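Long-range contacts in MMACHC-like protein (Caenorhabditis elegans, PDB 5UJC), which binds vitamin B12 and probably catalyses flavin-dependent reductive removal of cyanide from cyanocobalamin and glutathione-dependent demethylation of methylcobalamin: residues A[43-47]-A[129-133]; A[55-61]-A[184-190]; A[5-11]-A[195-200]. All coordinates share one frame. Where two conformers were deposited one is given. Residue numbers count along the deposited sequence, not the author numbering.

Contact 1 (A[43-47]-A[129-133]); sequences SPFAL and RPKIL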
ATOM      1  N   SER A  43      10.866  11.991  16.349  1.00 14.61           N
ATOM      2  CA  SER A  43      11.524  11.013  15.510  1.00 15.63           C
ATOM      3  C   SER A  43      11.873  11.623  14.140  1.00 14.48           C
ATOM      4  O   SER A  43      11.266  12.610  13.718  1.00 15.23           O
ATOM      5  CB  SER A  43      10.678   9.776  15.375  1.00 19.54           C
ATOM      6  OG  SER A  43       9.927   9.837  14.316  1.00 24.48           O
ATOM      7  N   PRO A  44      12.800  10.994  13.410  1.00 15.81           N
ATOM      8  CA  PRO A  44      13.118  11.473  12.053  1.00 16.62           C
ATOM      9  C   PRO A  44      11.912  11.429  11.092  1.00 15.26           C
ATOM     10  O   PRO A  44      11.917  12.084  10.039  1.00 17.54           O
ATOM     11  CB  PRO A  44      14.216  10.507  11.591  1.00 21.36           C
ATOM     12  CG  PRO A  44      14.814   9.994  12.817  1.00 25.53           C
ATOM     13  CD  PRO A  44      13.746   9.973  13.867  1.00 19.36           C
ATOM     14  N   PHE A  45      10.928  10.619  11.449  1.00 13.01           N
ATOM     15  CA  PHE A  45       9.762  10.387  10.626  1.00 12.16           C
ATOM     16  C   PHE A  45       8.640  11.403  10.866  1.00 12.16           C
ATOM     17  O   PHE A  45       7.681  11.435  10.136  1.00 12.86           O
ATOM     18  CB  PHE A  45       9.245   8.962  10.877  1.00 12.42           C
ATOM     19  CG  PHE A  45      10.180   7.908  10.383  1.00 11.58           C
ATOM     20  CD1 PHE A  45      10.267   7.638   9.040  1.00 12.31           C
ATOM     21  CD2 PHE A  45      11.018   7.229  11.263  1.00 12.14           C
ATOM     22  CE1 PHE A  45      11.157   6.706   8.570  1.00 13.26           C
ATOM     23  CE2 PHE A  45      11.889   6.281  10.802  1.00 13.71           C
ATOM     24  CZ  PHE A  45      11.945   6.005   9.456  1.00 12.37           C
ATOM     25  N   ALA A  46       8.734  12.198  11.932  1.00 12.94           N
ATOM     26  CA  ALA A  46       7.696  13.189  12.210  1.00 13.98           C
ATOM     27  C   ALA A  46       7.504  14.117  10.987  1.00 13.37           C
ATOM     28  O   ALA A  46       8.465  14.555  10.393  1.00 14.83           O
ATOM     29  CB  ALA A  46       8.060  13.998  13.441  1.00 15.09           C
ATOM     30  N   LEU A  47       6.254  14.379  10.620  1.00 13.39           N
ATOM     31  CA  LEU A  47       5.955  15.172   9.454  1.00 14.50           C
ATOM     32  C   LEU A  47       5.686  16.623   9.854  1.00 15.19           C
ATOM     33  O   LEU A  47       5.068  16.873  10.900  1.00 15.48           O
ATOM     34  CB  LEU A  47       4.736  14.605   8.740  1.00 15.80           C
ATOM     35  CG  LEU A  47       4.911  13.187   8.216  1.00 16.78           C
ATOM     36  CD1 LEU A  47       3.559  12.598   7.789  1.00 17.50           C
ATOM     37  CD2 LEU A  47       5.893  13.172   7.053  1.00 21.55           C
ATOM     38  N   ARG A 129      15.939   7.176   3.640  1.00 12.72           N
ATOM     39  CA  ARG A 129      14.896   7.034   4.666  1.00 12.38           C
ATOM     40  C   ARG A 129      13.539   7.131   3.985  1.00 11.15           C
ATOM     41  O   ARG A 129      13.291   8.079   3.240  1.00 11.74           O
ATOM     42  CB  ARG A 129      15.010   8.117   5.743  1.00 13.84           C
ATOM     43  CG  ARG A 129      13.951   7.946   6.839  1.00 14.83           C
ATOM     44  CD  ARG A 129      14.022   8.991   7.930  1.00 17.10           C
ATOM     45  NE  ARG A 129      13.970  10.384   7.436  1.00 20.18           N
ATOM     46  CZ  ARG A 129      12.861  11.047   7.043  1.00 21.51           C
ATOM     47  NH1 ARG A 129      11.667  10.426   6.880  1.00 20.20           N
ATOM     48  NH2 ARG A 129      12.966  12.343   6.732  1.00 26.44           N
ATOM     49  N   PRO A 130      12.624   6.189   4.284  1.00 11.22           N
ATOM     50  CA  PRO A 130      11.272   6.364   3.763  1.00 10.40           C
ATOM     51  C   PRO A 130      10.658   7.666   4.244  1.00  9.49           C
ATOM     52  O   PRO A 130      10.800   8.024   5.392  1.00 11.55           O
ATOM     53  CB  PRO A 130      10.515   5.160   4.324  1.00 12.09           C
ATOM     54  CG  PRO A 130      11.569   4.150   4.580  1.00 13.64           C
ATOM     55  CD  PRO A 130      12.755   4.941   5.040  1.00 12.07           C
ATOM     56  N   LYS A 131       9.991   8.376   3.340  1.00  9.56           N
ATOM     57  CA  LYS A 131       9.365   9.633   3.701  1.00 10.35           C
ATOM     58  C   LYS A 131       8.157   9.482   4.578  1.00  9.26           C
ATOM     59  O   LYS A 131       7.840  10.406   5.341  1.00 11.09           O
ATOM     60  CB  LYS A 131       9.014  10.438   2.459  1.00 11.76           C
ATOM     61  CG  LYS A 131      10.222  10.838   1.645  1.00 17.89           C
ATOM     62  CD  LYS A 131       9.963  12.053   0.760  1.00 24.12           C
ATOM     63  CE  LYS A 131      10.144  13.345   1.538  1.00 26.64           C
ATOM     64  NZ  LYS A 131      10.566  14.481   0.657  1.00 30.61           N
ATOM     65  N   ILE A 132       7.432   8.367   4.452  1.00  8.90           N
ATOM     66  CA  ILE A 132       6.282   8.119   5.307  1.00  9.27           C
ATOM     67  C   ILE A 132       6.120   6.632   5.534  1.00  9.04           C
ATOM     68  O   ILE A 132       6.386   5.820   4.626  1.00 10.21           O
ATOM     69  CB  ILE A 132       5.004   8.770   4.748  1.00 11.31           C
ATOM     70  CG1 ILE A 132       3.919   8.845   5.844  1.00 13.32           C
ATOM     71  CG2 ILE A 132       4.507   8.044   3.507  1.00 12.11           C
ATOM     72  CD1 ILE A 132       2.795   9.774   5.493  1.00 13.10           C
ATOM     73  N   LEU A 133       5.780   6.261   6.773  1.00  9.34           N
ATOM     74  CA  LEU A 133       5.709   4.853   7.162  1.00  9.73           C
ATOM     75  C   LEU A 133       4.284   4.367   7.018  1.00  8.50           C
ATOM     76  O   LEU A 133       3.399   4.712   7.810  1.00  8.93           O
ATOM     77  CB  LEU A 133       6.236   4.669   8.597  1.00  9.27           C
ATOM     78  CG  LEU A 133       7.728   4.989   8.745  1.00  9.60           C
ATOM     79  CD1 LEU A 133       8.139   4.807  10.170  1.00 10.96           C
ATOM     80  CD2 LEU A 133       8.584   4.129   7.811  1.00 11.80           C
TER
HETATM   81  O   HOH W   1       7.529   9.864   8.055  1.00 12.90           O
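Two irregular loops can be joined without pairing as strands, and segments 43-47 and 129-133 illustrate how. Their backbones come closest at Phe-45 and Ile-132, whose CA atoms are 6.7 Å apart. The first loop folds into a type I turn from Ser-43 to Ala-46, closed by Ala-46 N donating to Ser-43 O at 3.1 Å; an ST turn overlaps it, Ser-43 OG accepting from Phe-45 N at 3.1 Å. Water 1 bridges the two main chains, donating to Phe-45 O at 2.6 Å and to Lys-131 O at 2.8 Å.

Among the side chains the Phe-45 ring is the centrepiece. Leu-133 lies over one face, its CD1 3.6 Å from the ring centroid and almost on the ring normal, while Arg-129 crosses the opposite face with CD 4.1 Å from the centroid; both are CH-pi contacts. Pro-130 O approaches the ring edge, 3.5 Å from Phe-45 CE1. The guanidinium of Arg-129 turns one face to Pro-44 O, which is 3.3 Å from Arg-129 CZ. Farther along, Leu-47 CD1 meets Ile-132 CD1 at 3.7 Å, and helix 32-39 adjoins both residues through Tyr-35.

Leu-133 is the N-cap of helix 134-140, so the sandwiched ring sits where that helix starts. This is a wall of the cobalamin pocket: Ser-43, Phe-45, Pro-130, Ile-132 and Leu-133 all line the bound co-methylcobalamin, and Ile-132 O is hydrogen-bonded to it.

Contact 2 (A[55-61]-A[184-190]); sequences ALLILST and FAFRSVL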
ATOM      1  N   ALA A  55      -5.024  14.168   6.044  1.00 11.01           N
ATOM      2  CA  ALA A  55      -4.330  13.278   5.121  1.00 11.36           C
ATOM      3  C   ALA A  55      -5.273  12.172   4.660  1.00  9.57           C
ATOM      4  O   ALA A  55      -6.205  11.784   5.386  1.00 11.63           O
ATOM      5  CB  ALA A  55      -3.104  12.678   5.784  1.00 12.63           C
ATOM      6  N   LEU A  56      -4.981  11.635   3.467  1.00 10.05           N
ATOM      7  CA  LEU A  56      -5.668  10.455   2.920  1.00  9.18           C
ATOM      8  C   LEU A  56      -4.655   9.394   2.580  1.00  9.51           C
ATOM      9  O   LEU A  56      -3.737   9.629   1.803  1.00 10.15           O
ATOM     10  CB  LEU A  56      -6.476  10.791   1.662  1.00 12.25           C
ATOM     11  CG  LEU A  56      -7.729  11.623   1.860  1.00 13.62           C
ATOM     12  CD1 LEU A  56      -8.285  12.003   0.485  1.00 15.02           C
ATOM     13  CD2 LEU A  56      -8.772  10.844   2.644  1.00 15.93           C
ATOM     14  N   LEU A  57      -4.858   8.218   3.145  1.00  8.48           N
ATOM     15  CA  LEU A  57      -4.095   7.036   2.797  1.00  8.25           C
ATOM     16  C   LEU A  57      -4.816   6.294   1.675  1.00  8.34           C
ATOM     17  O   LEU A  57      -5.957   5.913   1.838  1.00  9.69           O
ATOM     18  CB  LEU A  57      -3.980   6.138   4.033  1.00  9.43           C
ATOM     19  CG  LEU A  57      -3.335   4.770   3.836  1.00  9.48           C
ATOM     20  CD1 LEU A  57      -1.880   4.905   3.414  1.00  9.91           C
ATOM     21  CD2 LEU A  57      -3.473   3.927   5.090  1.00 11.10           C
ATOM     22  N   ILE A  58      -4.081   6.002   0.604  1.00  8.55           N
ATOM     23  CA  ILE A  58      -4.599   5.259  -0.543  1.00  8.81           C
ATOM     24  C   ILE A  58      -3.918   3.893  -0.555  1.00  9.07           C
ATOM     25  O   ILE A  58      -2.674   3.799  -0.503  1.00 10.00           O
ATOM     26  CB  ILE A  58      -4.307   5.981  -1.877  1.00  9.94           C
ATOM     27  CG1 ILE A  58      -4.979   7.391  -1.885  1.00 12.38           C
ATOM     28  CG2 ILE A  58      -4.783   5.132  -3.025  1.00 10.43           C
ATOM     29  CD1 ILE A  58      -4.558   8.299  -3.030  1.00 15.87           C
ATOM     30  N   LEU A  59      -4.723   2.839  -0.553  1.00  8.21           N
ATOM     31  CA  LEU A  59      -4.192   1.487  -0.675  1.00  8.63           C
ATOM     32  C   LEU A  59      -4.795   0.787  -1.863  1.00  7.73           C
ATOM     33  O   LEU A  59      -5.854   1.211  -2.386  1.00  8.92           O
ATOM     34  CB  LEU A  59      -4.366   0.710   0.602  1.00 13.40           C
ATOM     35  CG  LEU A  59      -5.716   0.444   1.161  1.00 12.96           C
ATOM     36  CD1 LEU A  59      -6.350  -0.743   0.454  1.00 15.83           C
ATOM     37  CD2 LEU A  59      -5.639   0.154   2.672  1.00 11.91           C
ATOM     38  N   SER A  60      -4.087  -0.216  -2.357  1.00  7.33           N
ATOM     39  CA  SER A  60      -4.591  -1.055  -3.443  1.00  8.00           C
ATOM     40  C   SER A  60      -5.056  -2.399  -2.925  1.00  8.26           C
ATOM     41  O   SER A  60      -4.463  -2.967  -2.011  1.00  9.35           O
ATOM     42  CB  SER A  60      -3.508  -1.240  -4.508  1.00  8.47           C
ATOM     43  OG  SER A  60      -2.313  -1.760  -3.969  1.00  8.44           O
ATOM     44  N   THR A  61      -6.076  -2.923  -3.572  1.00  8.11           N
ATOM     45  CA  THR A  61      -6.645  -4.213  -3.233  1.00  8.79           C
ATOM     46  C   THR A  61      -6.374  -5.148  -4.435  1.00  7.94           C
ATOM     47  O   THR A  61      -5.732  -4.717  -5.397  1.00  8.41           O
ATOM     48  CB  THR A  61      -8.130  -4.056  -2.913  1.00 11.86           C
ATOM     49  OG1 THR A  61      -8.859  -3.811  -4.115  1.00 14.19           O
ATOM     50  CG2 THR A  61      -8.339  -2.879  -1.942  1.00 14.21           C
ATOM     51  N   PHE A 184      -3.150  -6.988  -0.305  1.00  7.05           N
ATOM     52  CA  PHE A 184      -3.323  -5.567  -0.554  1.00  7.04           C
ATOM     53  C   PHE A 184      -1.945  -4.911  -0.412  1.00  6.80           C
ATOM     54  O   PHE A 184      -0.996  -5.559   0.053  1.00  8.34           O
ATOM     55  CB  PHE A 184      -4.317  -4.937   0.469  1.00  8.41           C
ATOM     56  CG  PHE A 184      -3.687  -4.593   1.801  1.00  8.19           C
ATOM     57  CD1 PHE A 184      -3.440  -5.573   2.762  1.00  8.12           C
ATOM     58  CD2 PHE A 184      -3.334  -3.294   2.091  1.00  9.05           C
ATOM     59  CE1 PHE A 184      -2.818  -5.246   3.967  1.00  8.52           C
ATOM     60  CE2 PHE A 184      -2.699  -2.963   3.292  1.00  9.89           C
ATOM     61  CZ  PHE A 184      -2.454  -3.944   4.233  1.00  8.97           C
ATOM     62  N   ALA A 185      -1.845  -3.629  -0.776  1.00  6.99           N
ATOM     63  CA  ALA A 185      -0.644  -2.864  -0.513  1.00  7.59           C
ATOM     64  C   ALA A 185      -0.975  -1.431  -0.227  1.00  7.47           C
ATOM     65  O   ALA A 185      -1.945  -0.894  -0.750  1.00  9.07           O
ATOM     66  CB  ALA A 185       0.302  -2.948  -1.701  1.00  8.62           C
ATOM     67  N   PHE A 186      -0.132  -0.785   0.573  1.00  7.31           N
ATOM     68  CA  PHE A 186      -0.223   0.662   0.726  1.00  6.80           C
ATOM     69  C   PHE A 186       0.417   1.320  -0.498  1.00  7.08           C
ATOM     70  O   PHE A 186       1.374   0.812  -1.032  1.00 10.04           O
ATOM     71  CB  PHE A 186       0.470   1.102   1.998  1.00  7.20           C
ATOM     72  CG  PHE A 186      -0.120   0.500   3.233  1.00  8.22           C
ATOM     73  CD1 PHE A 186      -1.370   0.923   3.692  1.00  9.58           C
ATOM     74  CD2 PHE A 186       0.525  -0.529   3.915  1.00  9.32           C
ATOM     75  CE1 PHE A 186      -1.912   0.372   4.851  1.00 10.44           C
ATOM     76  CE2 PHE A 186      -0.014  -1.056   5.084  1.00  8.83           C
ATOM     77  CZ  PHE A 186      -1.213  -0.623   5.537  1.00  8.95           C
ATOM     78  N   ARG A 187      -0.151   2.417  -0.965  1.00  7.33           N
ATOM     79  CA  ARG A 187       0.364   3.056  -2.184  1.00  7.25           C
ATOM     80  C   ARG A 187       0.812   4.495  -1.963  1.00  7.45           C
ATOM     81  O   ARG A 187       1.945   4.848  -2.317  1.00  9.41           O
ATOM     82  CB  ARG A 187      -0.655   2.964  -3.345  1.00  8.20           C
ATOM     83  CG  ARG A 187      -0.909   1.520  -3.788  1.00  8.52           C
ATOM     84  CD  ARG A 187       0.342   0.869  -4.357  1.00  8.56           C
ATOM     85  NE  ARG A 187       0.127  -0.516  -4.762  1.00  8.15           N
ATOM     86  CZ  ARG A 187       1.106  -1.340  -5.087  1.00  9.19           C
ATOM     87  NH1 ARG A 187       2.358  -0.880  -5.222  1.00 10.37           N
ATOM     88  NH2 ARG A 187       0.847  -2.626  -5.309  1.00  9.97           N
ATOM     89  N   SER A 188      -0.074   5.353  -1.477  1.00  8.19           N
ATOM     90  CA  SER A 188       0.243   6.776  -1.397  1.00  8.41           C
ATOM     91  C   SER A 188      -0.471   7.426  -0.235  1.00  8.15           C
ATOM     92  O   SER A 188      -1.510   6.955   0.222  1.00 10.11           O
ATOM     93  CB  SER A 188      -0.141   7.529  -2.706  1.00 11.38           C
ATOM     94  OG  SER A 188       0.483   6.972  -3.844  1.00 13.99           O
ATOM     95  N   VAL A 189       0.093   8.527   0.240  1.00  8.25           N
ATOM     96  CA  VAL A 189      -0.587   9.402   1.152  1.00  8.49           C
ATOM     97  C   VAL A 189      -0.636  10.796   0.547  1.00  9.01           C
ATOM     98  O   VAL A 189       0.369  11.305   0.050  1.00 10.16           O
ATOM     99  CB  VAL A 189       0.117   9.456   2.526  1.00  9.52           C
ATOM    100  CG1 VAL A 189      -0.411  10.615   3.359  1.00 10.07           C
ATOM    101  CG2 VAL A 189      -0.047   8.131   3.281  1.00  9.51           C
ATOM    102  N   LEU A 190      -1.828  11.370   0.554  1.00  9.36           N
ATOM    103  CA  LEU A 190      -2.063  12.755   0.158  1.00  9.37           C
ATOM    104  C   LEU A 190      -2.197  13.603   1.401  1.00  9.86           C
ATOM    105  O   LEU A 190      -2.933  13.239   2.320  1.00 11.05           O
ATOM    106  CB  LEU A 190      -3.342  12.862  -0.655  1.00 11.57           C
ATOM    107  CG  LEU A 190      -3.502  11.943  -1.850  1.00 15.45           C
ATOM    108  CD1 LEU A 190      -4.862  12.142  -2.482  1.00 15.95           C
ATOM    109  CD2 LEU A 190      -2.428  12.126  -2.865  1.00 24.11           C
TER
HETATM  110  O   HOH W   2      -1.606  -4.313  -4.595  1.00 10.53           O
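An antiparallel strand pair interrupted by a classic beta bulge forms this contact, at the middle of the four-stranded sheet. Strand 53-60 has strand 25-31 on its other side, and strand 185-196 has strand 117-120. The N-to-C directions of 55-60 and 185-190 differ by 143°, so the pair is antiparallel but clearly twisted.

Ala-55 opens the first segment with a CA-H...O contact, its CA 3.1 Å from Leu-190 O. Leu-56 then forms a hydrogen-bonded pair with Leu-190: Leu-56 N donates to Leu-190 O at 2.8 Å, and Leu-190 N returns to Leu-56 O at 2.9 Å. Leu-57 belongs to the sheet face that also carries Leu-59, Val-189 and Phe-186; its CD1 touches Val-189 CG2 at 3.7 Å, and its CD2 lies 3.9 Å from Phe-186 CE1. Met-134 of helix 134-140 packs on this face, and Phe-186 borders the bound co-methylcobalamin.

At Ile-58 the register slips. Ile-58 N donates to Ser-188 O at 2.8 Å, but Ile-58 O accepts twice, from Ser-188 N at 3.2 Å and from Arg-187 N at 2.9 Å, so one residue faces two. Ser-188 OG is itself hydrogen-bonded to His-120 ND1, and helix 93-109 packs against Ser-188 and Leu-190. Leu-59 resumes the pairing against Phe-186, with CA atoms 4.3 Å apart. Ser-60 exchanges backbone hydrogen bonds with Ala-185, Ser-60 N to Ala-185 O at 2.8 Å and Ala-185 N to Ser-60 O at 3.0 Å. Arg-187, the first of the two bulge residues, also reaches Ser-60, its NE donating to Ser-60 OG at 2.9 Å.

Contact 3 (A[5-11]-A[195-200]); sequences MSHAESI and VKIPEF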
ATOM      1  N   MET A   5     -15.137  20.054   7.465  1.00 37.27           N
ATOM      2  CA  MET A   5     -15.422  18.629   7.242  1.00 35.36           C
ATOM      3  C   MET A   5     -16.188  18.321   5.943  1.00 32.92           C
ATOM      4  O   MET A   5     -15.985  17.268   5.346  1.00 26.19           O
ATOM      5  CB  MET A   5     -16.164  18.045   8.444  1.00 37.13           C
ATOM      6  CG  MET A   5     -15.259  17.751   9.632  1.00 39.61           C
ATOM      7  SD  MET A   5     -13.922  16.580   9.279  1.00 41.42           S
ATOM      8  CE  MET A   5     -14.800  15.299   8.385  1.00 40.76           C
ATOM      9  N   SER A   6     -17.088  19.211   5.524  1.00 26.60           N
ATOM     10  CA  SER A   6     -17.738  19.083   4.214  0.68 25.88           C
ATOM     11  C   SER A   6     -16.690  19.128   3.143  1.00 19.06           C
ATOM     12  O   SER A   6     -16.692  18.322   2.222  1.00 19.23           O
ATOM     13  CB  SER A   6     -18.736  20.219   3.984  0.68 37.85           C
ATOM     14  OG  SER A   6     -19.856  20.105   4.838  0.68 45.87           O
ATOM     15  N   HIS A   7     -15.780  20.095   3.262  1.00 17.95           N
ATOM     16  CA  HIS A   7     -14.696  20.219   2.283  1.00 17.25           C
ATOM     17  C   HIS A   7     -13.785  18.978   2.285  1.00 14.17           C
ATOM     18  O   HIS A   7     -13.470  18.435   1.223  1.00 14.24           O
ATOM     19  CB  HIS A   7     -13.897  21.504   2.511  1.00 18.07           C
ATOM     20  CG  HIS A   7     -12.873  21.763   1.465  1.00 20.08           C
ATOM     21  ND1 HIS A   7     -13.186  21.830   0.128  1.00 23.03           N
ATOM     22  CD2 HIS A   7     -11.533  21.969   1.552  1.00 20.04           C
ATOM     23  CE1 HIS A   7     -12.086  22.068  -0.566  1.00 23.75           C
ATOM     24  NE2 HIS A   7     -11.073  22.174   0.277  1.00 24.43           N
ATOM     25  N   ALA A   8     -13.421  18.501   3.471  1.00 15.46           N
ATOM     26  CA  ALA A   8     -12.660  17.255   3.589  1.00 15.62           C
ATOM     27  C   ALA A   8     -13.390  16.086   2.904  1.00 13.83           C
ATOM     28  O   ALA A   8     -12.771  15.291   2.211  1.00 13.29           O
ATOM     29  CB  ALA A   8     -12.393  16.925   5.054  1.00 17.43           C
ATOM     30  N   GLU A   9     -14.708  15.989   3.120  1.00 17.13           N
ATOM     31  CA  GLU A   9     -15.510  14.941   2.489  1.00 17.59           C
ATOM     32  C   GLU A   9     -15.550  15.088   0.960  1.00 14.76           C
ATOM     33  O   GLU A   9     -15.442  14.102   0.246  1.00 15.03           O
ATOM     34  CB  GLU A   9     -16.931  14.891   3.101  1.00 20.69           C
ATOM     35  CG  GLU A   9     -16.925  14.232   4.467  1.00 27.92           C
ATOM     36  CD  GLU A   9     -18.229  14.352   5.221  1.00 33.02           C
ATOM     37  OE1 GLU A   9     -19.238  14.820   4.641  1.00 43.21           O
ATOM     38  OE2 GLU A   9     -18.246  13.974   6.422  1.00 45.17           O
ATOM     39  N   SER A  10     -15.579  16.333   0.469  1.00 15.41           N
ATOM     40  CA  SER A  10     -15.563  16.592  -0.996  1.00 15.68           C
ATOM     41  C   SER A  10     -14.218  16.204  -1.603  1.00 12.44           C
ATOM     42  O   SER A  10     -14.157  15.654  -2.699  1.00 13.55           O
ATOM     43  CB  SER A  10     -15.873  18.072  -1.301  1.00 16.75           C
ATOM     44  OG  SER A  10     -17.212  18.412  -0.943  1.00 20.93           O
ATOM     45  N   ILE A  11     -13.144  16.461  -0.867  1.00 13.73           N
ATOM     46  CA  ILE A  11     -11.817  16.042  -1.290  1.00 11.94           C
ATOM     47  C   ILE A  11     -11.745  14.516  -1.393  1.00 11.99           C
ATOM     48  O   ILE A  11     -11.319  13.961  -2.425  1.00 11.90           O
ATOM     49  CB  ILE A  11     -10.736  16.561  -0.329  1.00 13.16           C
ATOM     50  CG1 ILE A  11     -10.572  18.062  -0.509  1.00 13.39           C
ATOM     51  CG2 ILE A  11      -9.412  15.846  -0.555  1.00 12.79           C
ATOM     52  CD1 ILE A  11      -9.792  18.725   0.627  1.00 13.84           C
ATOM     53  N   VAL A 195      -6.095  22.184   4.938  1.00 17.11           N
ATOM     54  CA  VAL A 195      -7.348  21.602   5.366  1.00 15.18           C
ATOM     55  C   VAL A 195      -7.176  20.995   6.759  1.00 15.43           C
ATOM     56  O   VAL A 195      -6.380  20.082   6.952  1.00 14.85           O
ATOM     57  CB  VAL A 195      -7.851  20.518   4.385  1.00 14.87           C
ATOM     58  CG1 VAL A 195      -9.154  19.943   4.875  1.00 18.50           C
ATOM     59  CG2 VAL A 195      -7.999  21.099   2.982  1.00 17.23           C
ATOM     60  N   LYS A 196      -7.919  21.532   7.721  1.00 16.99           N
ATOM     61  CA  LYS A 196      -7.819  21.115   9.114  1.00 16.73           C
ATOM     62  C   LYS A 196      -9.120  20.403   9.546  1.00 17.98           C
ATOM     63  O   LYS A 196     -10.237  20.883   9.281  1.00 21.32           O
ATOM     64  CB  LYS A 196      -7.554  22.326  10.018  1.00 20.32           C
ATOM     65  CG  LYS A 196      -6.397  23.207   9.570  1.00 23.99           C
ATOM     66  CD  LYS A 196      -5.084  22.458   9.521  1.00 26.11           C
ATOM     67  CE  LYS A 196      -3.945  23.353   9.038  1.00 34.86           C
ATOM     68  NZ  LYS A 196      -3.725  24.515   9.938  1.00 39.19           N
ATOM     69  N   ILE A 197      -8.950  19.251  10.193  1.00 15.58           N
ATOM     70  CA  ILE A 197     -10.049  18.382  10.577  1.00 16.44           C
ATOM     71  C   ILE A 197      -9.915  17.982  12.062  1.00 16.98           C
ATOM     72  O   ILE A 197      -9.944  16.804  12.412  1.00 17.51           O
ATOM     73  CB  ILE A 197     -10.138  17.123   9.633  1.00 16.49           C
ATOM     74  CG1 ILE A 197      -8.787  16.410   9.542  1.00 17.00           C
ATOM     75  CG2 ILE A 197     -10.618  17.535   8.231  1.00 19.33           C
ATOM     76  CD1 ILE A 197      -8.884  14.978   9.003  1.00 20.00           C
ATOM     77  N   PRO A 198      -9.778  18.979  12.944  1.00 17.69           N
ATOM     78  CA  PRO A 198      -9.526  18.667  14.372  1.00 19.47           C
ATOM     79  C   PRO A 198     -10.626  17.816  15.045  1.00 19.63           C
ATOM     80  O   PRO A 198     -10.337  17.078  15.984  1.00 22.62           O
ATOM     81  CB  PRO A 198      -9.474  20.044  15.016  1.00 19.84           C
ATOM     82  CG  PRO A 198     -10.322  20.897  14.119  1.00 20.45           C
ATOM     83  CD  PRO A 198      -9.980  20.418  12.736  1.00 18.86           C
ATOM     84  N   GLU A 199     -11.850  17.889  14.531  1.00 20.77           N
ATOM     85  CA  GLU A 199     -12.979  17.169  15.117  1.00 23.73           C
ATOM     86  C   GLU A 199     -13.050  15.708  14.656  1.00 23.00           C
ATOM     87  O   GLU A 199     -13.852  14.938  15.171  1.00 24.64           O
ATOM     88  CB  GLU A 199     -14.308  17.887  14.792  1.00 29.82           C
ATOM     89  CG  GLU A 199     -14.697  17.923  13.287  1.00 38.90           C
ATOM     90  CD  GLU A 199     -14.211  19.187  12.558  1.00 42.31           C
ATOM     91  OE1 GLU A 199     -15.062  20.057  12.204  1.00 49.52           O
ATOM     92  OE2 GLU A 199     -12.994  19.294  12.306  1.00 34.35           O
ATOM     93  N   PHE A 200     -12.209  15.330  13.680  1.00 19.48           N
ATOM     94  CA  PHE A 200     -12.278  13.999  13.110  1.00 17.93           C
ATOM     95  C   PHE A 200     -11.652  12.964  14.047  1.00 20.03           C
ATOM     96  O   PHE A 200     -10.559  13.177  14.602  1.00 23.40           O
ATOM     97  CB  PHE A 200     -11.579  13.963  11.768  1.00 18.61           C
ATOM     98  CG  PHE A 200     -11.666  12.623  11.072  1.00 17.93           C
ATOM     99  CD1 PHE A 200     -12.887  12.129  10.636  1.00 18.47           C
ATOM    100  CD2 PHE A 200     -10.525  11.839  10.886  1.00 17.70           C
ATOM    101  CE1 PHE A 200     -12.975  10.907   9.997  1.00 18.19           C
ATOM    102  CE2 PHE A 200     -10.611  10.622  10.225  1.00 19.57           C
ATOM    103  CZ  PHE A 200     -11.838  10.155   9.788  1.00 17.85           C
TER
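Helix 5-18, at the N terminus, packs on the end of the four-stranded sheet through apolar residues three apart, a compact case of helix-on-sheet packing. Its first two turns lie against the end of strand 185-196 and the type I turn, Ile-197 to Phe-200, that follows. The CA atoms of Met-5 and Ile-197 are 6.3 Å apart, those of Ala-8 and Val-195 7.1 Å.

None of the hydrogen bonds joins the helix to 195-200; Val-195 and Ile-197 pair instead, through their backbones, with Met-54 and Ser-52. The helix is held by hydrogen bonds such as Glu-9 N to Met-5 O and Ile-11 N to His-7 O, both 2.9 Å, and the turn by Phe-200 N to Ile-197 O at 3.0 Å.

Between the segments the interactions are essentially van der Waals. Met-5, Ala-8 and Ile-11, at intervals of three, present one side of the helix. The Met-5 thioether bends over the turn, with SD 3.6 Å from Ile-197 CG2 and 4.3 Å from Phe-200 CB. The small Ala-8 side chain permits close approach: its CB is 3.7 Å from Ile-197 CG2 and 4.4 Å from Val-195 CG1. Ile-11 CD1 reaches Val-195 CG2 at 3.8 Å. Met-54 of the adjacent strand 53-60 touches Ala-8, Ile-11, Val-195 and Ile-197, so it sits among these four.

Polar residues lie toward the margin. His-7 meets Val-195 with its ring edge, CD2 to CG2 3.9 Å, while its NE2 is hydrogen-bonded to Glu-113. At the other end, the carboxylate carbon of Glu-199, CD, rests 3.4 Å from Met-5 CG.

In the fold
Followed from the N terminus, the chain starts with the helical half of contact 3, whose partner arrives only after 183 intervening residues; this outermost closure encloses the other two contacts. Within it, contacts 1 and 2 interlock: 43-47 and 55-61 come first, then their partners 129-133 and 184-190 in the same order, so the two loops cross. Contact 2 joins the central strands of the sheet, contact 1 ties the loops beside the cobalamin, and contact 3 fastens the first helix to the sheet's far end. They meet physically too: Ile-132 CD1 lies 3.9 Å from Val-189 CG1, and Leu-56 CD1 4.1 Å from Ile-11 CG2, making contact 2 the hub.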